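Local coordinates for zona occludens toxin N-terminal domain-containing protein (Neisseria meningitidis MC58, PDB 2R2A) that is of uncharacterised function but, as the N-terminal P-loop NTPase-like domain of a membrane-associated zonular occludens toxin homologue, probably binds a nucleotide, at residues Arg41-Thr45 and Trp80-Asn86; Thr55-Ala61 and Leu72-Met77. All blocks are in the same frame, centred on the assembly; numbering follows the deposited sequence.

Contact 1. Residues Arg41-Thr45 and Trp80-Asn86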
loop_
_atom_site.group_PDB
_atom_site.type_symbol
_atom_site.label_atom_id
_atom_site.label_comp_id
_atom_site.label_asym_id
_atom_site.label_seq_id
_atom_site.Cartn_x
_atom_site.Cartn_y
_atom_site.Cartn_z
ATOM N N ARG A 41 3.502 14.586 -5.585
ATOM C CA ARG A 41 3.683 13.348 -6.353
ATOM C C ARG A 41 2.299 12.763 -6.685
ATOM O O ARG A 41 1.394 12.814 -5.857
ATOM C CB ARG A 41 4.500 12.328 -5.537
ATOM C CG ARG A 41 5.915 12.838 -5.301
ATOM C CD ARG A 41 6.650 11.942 -4.326
ATOM N NE ARG A 41 6.836 10.603 -4.859
ATOM C CZ ARG A 41 7.403 9.600 -4.186
ATOM N NH1 ARG A 41 7.842 9.796 -2.947
ATOM N NH2 ARG A 41 7.505 8.385 -4.740
ATOM N N LYS A 42 2.146 12.272 -7.918
ATOM C CA LYS A 42 0.900 11.675 -8.361
ATOM C C LYS A 42 0.623 10.432 -7.507
ATOM O O LYS A 42 1.547 9.665 -7.238
ATOM C CB LYS A 42 1.022 11.281 -9.830
ATOM C CG LYS A 42 -0.232 10.716 -10.428
ATOM C CD LYS A 42 -0.106 10.616 -11.975
ATOM C CE LYS A 42 -1.468 10.290 -12.597
ATOM N NZ LYS A 42 -1.423 9.916 -14.064
ATOM N N VAL A 43 -0.629 10.265 -7.069
ATOM C CA VAL A 43 -1.076 9.120 -6.244
ATOM C C VAL A 43 -2.044 8.215 -7.043
ATOM O O VAL A 43 -3.021 8.696 -7.610
ATOM C CB VAL A 43 -1.745 9.602 -4.921
ATOM C CG1 VAL A 43 -2.226 8.410 -4.040
ATOM C CG2 VAL A 43 -0.774 10.469 -4.090
ATOM N N PHE A 44 -1.728 6.928 -7.139
ATOM C CA PHE A 44 -2.638 5.942 -7.744
ATOM C C PHE A 44 -3.209 5.136 -6.601
ATOM O O PHE A 44 -2.455 4.662 -5.747
ATOM C CB PHE A 44 -1.881 5.007 -8.700
ATOM C CG PHE A 44 -1.298 5.718 -9.916
ATOM C CD1 PHE A 44 0.029 6.135 -9.934
ATOM C CD2 PHE A 44 -2.088 5.920 -11.042
ATOM C CE1 PHE A 44 0.567 6.783 -11.067
ATOM C CE2 PHE A 44 -1.571 6.581 -12.179
ATOM C CZ PHE A 44 -0.239 7.004 -12.181
ATOM N N THR A 45 -4.524 4.982 -6.551
ATOM C CA THR A 45 -5.090 4.165 -5.483
ATOM C C THR A 45 -6.438 3.619 -5.855
ATOM O O THR A 45 -7.059 4.101 -6.796
ATOM C CB THR A 45 -5.126 4.922 -4.115
ATOM O OG1 THR A 45 -5.487 4.028 -3.048
ATOM C CG2 THR A 45 -6.074 6.124 -4.152
ATOM N N TRP A 80 2.001 0.667 -17.695
ATOM C CA TRP A 80 1.825 2.108 -17.535
ATOM C C TRP A 80 2.681 2.805 -16.461
ATOM O O TRP A 80 2.874 4.016 -16.550
ATOM C CB TRP A 80 0.351 2.470 -17.323
ATOM C CG TRP A 80 -0.371 1.747 -16.211
ATOM C CD1 TRP A 80 -1.103 0.604 -16.332
ATOM C CD2 TRP A 80 -0.484 2.148 -14.821
ATOM N NE1 TRP A 80 -1.642 0.251 -15.119
ATOM C CE2 TRP A 80 -1.288 1.177 -14.177
ATOM C CE3 TRP A 80 0.020 3.222 -14.065
ATOM C CZ2 TRP A 80 -1.612 1.245 -12.808
ATOM C CZ3 TRP A 80 -0.295 3.288 -12.702
ATOM C CH2 TRP A 80 -1.099 2.295 -12.086
ATOM N N ILE A 81 3.160 2.076 -15.445
ATOM C CA ILE A 81 4.004 2.681 -14.401
ATOM C C ILE A 81 5.352 3.218 -14.942
ATOM O O ILE A 81 5.962 4.113 -14.329
ATOM C CB ILE A 81 4.204 1.769 -13.145
ATOM C CG1 ILE A 81 4.434 2.605 -11.884
ATOM C CG2 ILE A 81 5.380 0.831 -13.310
ATOM C CD1 ILE A 81 3.196 3.347 -11.333
ATOM N N LYS A 82 5.791 2.687 -16.085
ATOM C CA LYS A 82 7.089 3.047 -16.666
ATOM C C LYS A 82 7.019 4.282 -17.565
ATOM O O LYS A 82 8.056 4.804 -18.019
ATOM C CB LYS A 82 7.722 1.843 -17.377
ATOM C CG LYS A 82 7.486 0.561 -16.574
ATOM C CD LYS A 82 8.605 -0.465 -16.632
ATOM C CE LYS A 82 8.419 -1.451 -15.443
ATOM N NZ LYS A 82 8.894 -2.843 -15.721
ATOM N N LYS A 83 5.803 4.769 -17.811
ATOM C CA LYS A 83 5.650 5.945 -18.663
ATOM C C LYS A 83 5.874 7.269 -17.951
ATOM O O LYS A 83 5.357 7.476 -16.847
ATOM C CB LYS A 83 4.354 5.915 -19.484
ATOM C CG LYS A 83 3.033 6.088 -18.773
ATOM C CD LYS A 83 1.929 5.746 -19.801
ATOM C CE LYS A 83 0.555 5.605 -19.157
ATOM N NZ LYS A 83 -0.328 4.688 -19.964
ATOM N N PRO A 84 6.664 8.172 -18.589
ATOM C CA PRO A 84 7.133 9.442 -18.045
ATOM C C PRO A 84 6.203 10.209 -17.108
ATOM O O PRO A 84 6.678 10.735 -16.114
ATOM C CB PRO A 84 7.418 10.296 -19.306
ATOM C CG PRO A 84 7.359 9.355 -20.478
ATOM C CD PRO A 84 7.227 7.956 -19.936
ATOM N N GLU A 85 4.916 10.321 -17.433
ATOM C CA GLU A 85 4.009 11.098 -16.584
ATOM C C GLU A 85 3.829 10.432 -15.225
ATOM O O GLU A 85 3.376 11.079 -14.276
ATOM C CB GLU A 85 2.645 11.296 -17.243
ATOM C CG GLU A 85 1.974 10.007 -17.756
ATOM C CD GLU A 85 2.170 9.794 -19.256
ATOM O OE1 GLU A 85 2.471 10.764 -19.995
ATOM O OE2 GLU A 85 2.017 8.647 -19.708
ATOM N N ASN A 86 4.199 9.153 -15.145
ATOM C CA ASN A 86 4.005 8.334 -13.935
ATOM C C ASN A 86 5.253 8.020 -13.097
ATOM O O ASN A 86 5.143 7.419 -12.021
ATOM C CB ASN A 86 3.292 7.035 -14.306
ATOM C CG ASN A 86 1.915 7.267 -14.893
ATOM O OD1 ASN A 86 1.251 8.261 -14.604
ATOM N ND2 ASN A 86 1.481 6.350 -15.733
#
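F44 offers one ring face to the indole of W80, whose CZ3 stands over the middle of the phenyl ring, 3.5 Å above its plane. The two six-membered rings have centroids 4.8 Å apart and planes inclined at 51°, and W80 presents its edge to the face of F44 in an edge-to-face pair. W80 reaches this place with CG held between its backbone N and carbonyl carbon (chi1 53°), while its NE1 bonds to S73 O. The methyl CD1 of I81 adds an apolar contact to F44 CE1 at 4.3 Å.

At the rim of the same phenyl ring the partner is polar. N86 OD1 lies in the ring plane, 3.1 Å from F44 CZ, with the amide nearly perpendicular to the ring; an oxygen suits this edge, where the aromatic hydrogens carry partial positive charge. The extended side chain of K42 lets NZ donate a 3.2 Å hydrogen bond to N86 OD1, in the carbonyl plane. The other end of the amide is fixed too: N86 ND2 gives an almost straight 2.8 Å bond to W80 O, which K83 N also reaches, from the opposite face of the carbonyl. The K83 bond closes a type I turn from W80. The whole joins strand 43-45 to the connection before strand 90-93, its parallel neighbour in a sheet consistent with the P-loop NTPase clan of the Zot family.

Contact 2. Residues Thr55-Ala61 and Leu72-Met77; sequences TYIETDA and LSAHDM
Backbone bonds set the parallel pairing of E58 with S73. E58 N donates to L72 O at 3.0 Å, and A74 N to E58 O at 2.6 Å, both nearly straight; E58 thus grips the neighbouring segment 72-77 through its amide and its carbonyl. Toward the start of the pair a water bridges Y56 O and L72 N.

Side-chain polar groups add to these bonds. H75 NE2 donates to T59 O at 2.6 Å; T59 O lies near the imidazole plane, whereas NE2 stands well above the carbonyl plane. As the donor, NE2 carries a hydrogen, and the methyl of A61 covers a ring face in a CH-pi contact, CB being 3.7 Å from the ring centroid. S73 OG closes an ST turn by accepting from H75 N, and also bonds to L64 O. E58 bends back at chi2 (47°) to take D60 N on the anti lone pair of OE2, while its OE1 meets Y56 OH.

Apolar contacts gather around I57. Its CD1 touches CE of selenomethionine M77 at 3.7 Å and, more loosely, A74 CB; CG2 leans on L72 CB. The small A74, suited to the close approach of the segments, also meets T59 CG2.

Directional bonds therefore hold the backbone of this short edge pairing and continue it through an imidazole, while the largely buried hydrocarbon groups contribute contacts that depend on shape.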
loop_
_atom_site.group_PDB
_atom_site.type_symbol
_atom_site.label_atom_id
_atom_site.label_comp_id
_atom_site.label_asym_id
_atom_site.label_seq_id
_atom_site.Cartn_x
_atom_site.Cartn_y
_atom_site.Cartn_z
ATOM N N THR A 55 -5.396 9.274 -8.782
ATOM C CA THR A 55 -5.913 8.547 -9.926
ATOM C C THR A 55 -6.388 7.173 -9.484
ATOM O O THR A 55 -5.631 6.448 -8.840
ATOM C CB THR A 55 -4.823 8.398 -10.971
ATOM O OG1 THR A 55 -4.400 9.710 -11.361
ATOM C CG2 THR A 55 -5.326 7.635 -12.159
ATOM N N TYR A 56 -7.635 6.835 -9.827
ATOM C CA TYR A 56 -8.216 5.526 -9.507
ATOM C C TYR A 56 -7.570 4.404 -10.306
ATOM O O TYR A 56 -7.393 4.511 -11.526
ATOM C CB TYR A 56 -9.734 5.502 -9.744
ATOM C CG TYR A 56 -10.392 4.176 -9.395
ATOM C CD1 TYR A 56 -10.793 3.291 -10.404
ATOM C CD2 TYR A 56 -10.608 3.798 -8.053
ATOM C CE1 TYR A 56 -11.389 2.078 -10.106
ATOM C CE2 TYR A 56 -11.208 2.565 -7.747
ATOM C CZ TYR A 56 -11.592 1.718 -8.782
ATOM O OH TYR A 56 -12.177 0.506 -8.515
ATOM N N ILE A 57 -7.243 3.315 -9.608
ATOM C CA ILE A 57 -6.844 2.069 -10.267
ATOM C C ILE A 57 -7.813 0.923 -9.937
ATOM O O ILE A 57 -8.199 0.735 -8.772
ATOM C CB ILE A 57 -5.365 1.685 -9.953
ATOM C CG1 ILE A 57 -5.089 1.606 -8.439
ATOM C CG2 ILE A 57 -4.429 2.694 -10.583
ATOM C CD1 ILE A 57 -3.641 1.125 -8.083
ATOM N N GLU A 58 -8.198 0.168 -10.971
ATOM C CA GLU A 58 -9.088 -0.987 -10.828
ATOM C C GLU A 58 -8.313 -2.239 -10.433
ATOM O O GLU A 58 -7.399 -2.669 -11.144
ATOM C CB GLU A 58 -9.850 -1.269 -12.145
ATOM C CG GLU A 58 -10.921 -2.364 -12.030
ATOM C CD GLU A 58 -11.807 -2.163 -10.803
ATOM O OE1 GLU A 58 -12.555 -1.167 -10.758
ATOM O OE2 GLU A 58 -11.716 -2.979 -9.858
ATOM N N THR A 59 -8.676 -2.819 -9.297
ATOM C CA THR A 59 -8.005 -4.022 -8.828
ATOM C C THR A 59 -8.766 -5.329 -9.086
ATOM O O THR A 59 -8.200 -6.427 -8.875
ATOM C CB THR A 59 -7.660 -3.941 -7.315
ATOM O OG1 THR A 59 -8.860 -3.777 -6.564
ATOM C CG2 THR A 59 -6.735 -2.774 -7.043
ATOM N N ASP A 60 -10.021 -5.230 -9.529
ATOM C CA ASP A 60 -10.810 -6.439 -9.812
ATOM C C ASP A 60 -10.561 -6.845 -11.258
ATOM O O ASP A 60 -11.005 -6.174 -12.187
ATOM C CB ASP A 60 -12.298 -6.221 -9.535
ATOM C CG ASP A 60 -13.141 -7.509 -9.700
ATOM O OD1 ASP A 60 -12.668 -8.502 -10.289
ATOM O OD2 ASP A 60 -14.298 -7.508 -9.227
ATOM N N ALA A 61 -9.811 -7.924 -11.445
ATOM C CA ALA A 61 -9.408 -8.327 -12.785
ATOM C C ALA A 61 -10.584 -8.704 -13.697
ATOM O O ALA A 61 -10.456 -8.657 -14.913
ATOM C CB ALA A 61 -8.393 -9.445 -12.714
ATOM N N LEU A 72 -7.311 2.790 -15.878
ATOM C CA LEU A 72 -6.161 2.016 -15.475
ATOM C C LEU A 72 -6.562 0.809 -14.635
ATOM O O LEU A 72 -7.390 0.899 -13.718
ATOM C CB LEU A 72 -5.173 2.858 -14.681
ATOM C CG LEU A 72 -4.386 3.974 -15.338
ATOM C CD1 LEU A 72 -3.470 4.547 -14.255
ATOM C CD2 LEU A 72 -3.576 3.486 -16.529
ATOM N N SER A 73 -5.968 -0.321 -14.990
ATOM C CA SER A 73 -6.103 -1.525 -14.217
ATOM C C SER A 73 -4.852 -1.654 -13.365
ATOM O O SER A 73 -3.743 -1.327 -13.830
ATOM C CB SER A 73 -6.238 -2.725 -15.152
ATOM O OG SER A 73 -6.189 -3.930 -14.401
ATOM N N ALA A 74 -4.998 -2.158 -12.132
ATOM C CA ALA A 74 -3.815 -2.435 -11.330
ATOM C C ALA A 74 -3.029 -3.589 -11.956
ATOM O O ALA A 74 -1.842 -3.793 -11.638
ATOM C CB ALA A 74 -4.199 -2.770 -9.863
ATOM N N HIS A 75 -3.704 -4.345 -12.830
ATOM C CA HIS A 75 -3.175 -5.619 -13.301
ATOM C C HIS A 75 -2.114 -5.514 -14.379
ATOM O O HIS A 75 -1.320 -6.438 -14.538
ATOM C CB HIS A 75 -4.303 -6.613 -13.634
ATOM C CG HIS A 75 -5.120 -6.971 -12.431
ATOM N ND1 HIS A 75 -4.773 -7.995 -11.574
ATOM C CD2 HIS A 75 -6.232 -6.404 -11.908
ATOM C CE1 HIS A 75 -5.649 -8.057 -10.585
ATOM N NE2 HIS A 75 -6.537 -7.094 -10.755
ATOM N N ASP A 76 -2.072 -4.394 -15.107
ATOM C CA ASP A 76 -0.960 -4.168 -16.007
ATOM C C ASP A 76 -0.150 -2.937 -15.592
ATOM O O ASP A 76 0.320 -2.201 -16.443
ATOM C CB ASP A 76 -1.427 -4.062 -17.464
ATOM C CG ASP A 76 -2.481 -2.993 -17.679
ATOM O OD1 ASP A 76 -2.825 -2.250 -16.730
ATOM O OD2 ASP A 76 -2.966 -2.887 -18.823
HETATM N N MSE A 77 0.015 -2.751 -14.275
HETATM C CA MSE A 77 0.808 -1.663 -13.720
HETATM C C MSE A 77 2.228 -1.703 -14.260
HETATM O O MSE A 77 2.841 -0.661 -14.471
HETATM C CB MSE A 77 0.851 -1.758 -12.192
HETATM C CG MSE A 77 1.363 -0.483 -11.488
HETATM SE SE MSE A 77 1.237 -0.686 -9.550
HETATM C CE MSE A 77 -0.689 -0.684 -9.360
HETATM O O HOH W 1 -7.837 5.180 -13.938
#

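Overall arrangement
Both contacts lie at the same end of the mixed sheet, and contact 2 is nested in the chain loop that contact 1 closes. Strands 43-45 and 55-58 are neighbours joined by backbone bonds from T55 N to V43 O and from I57 N to T45 O. Contact 1, the more buried, relies on aromatic side chains and one amide to tie a strand to a loop. Contact 2 reaches the sheet's outermost strand 72-73, is only partly buried, and depends more on backbone bonds, with a water included. Their apolar sides merge where F44 packs on L72 and W80 on I57; separately, K42 CE packs against the hydroxyl of T55.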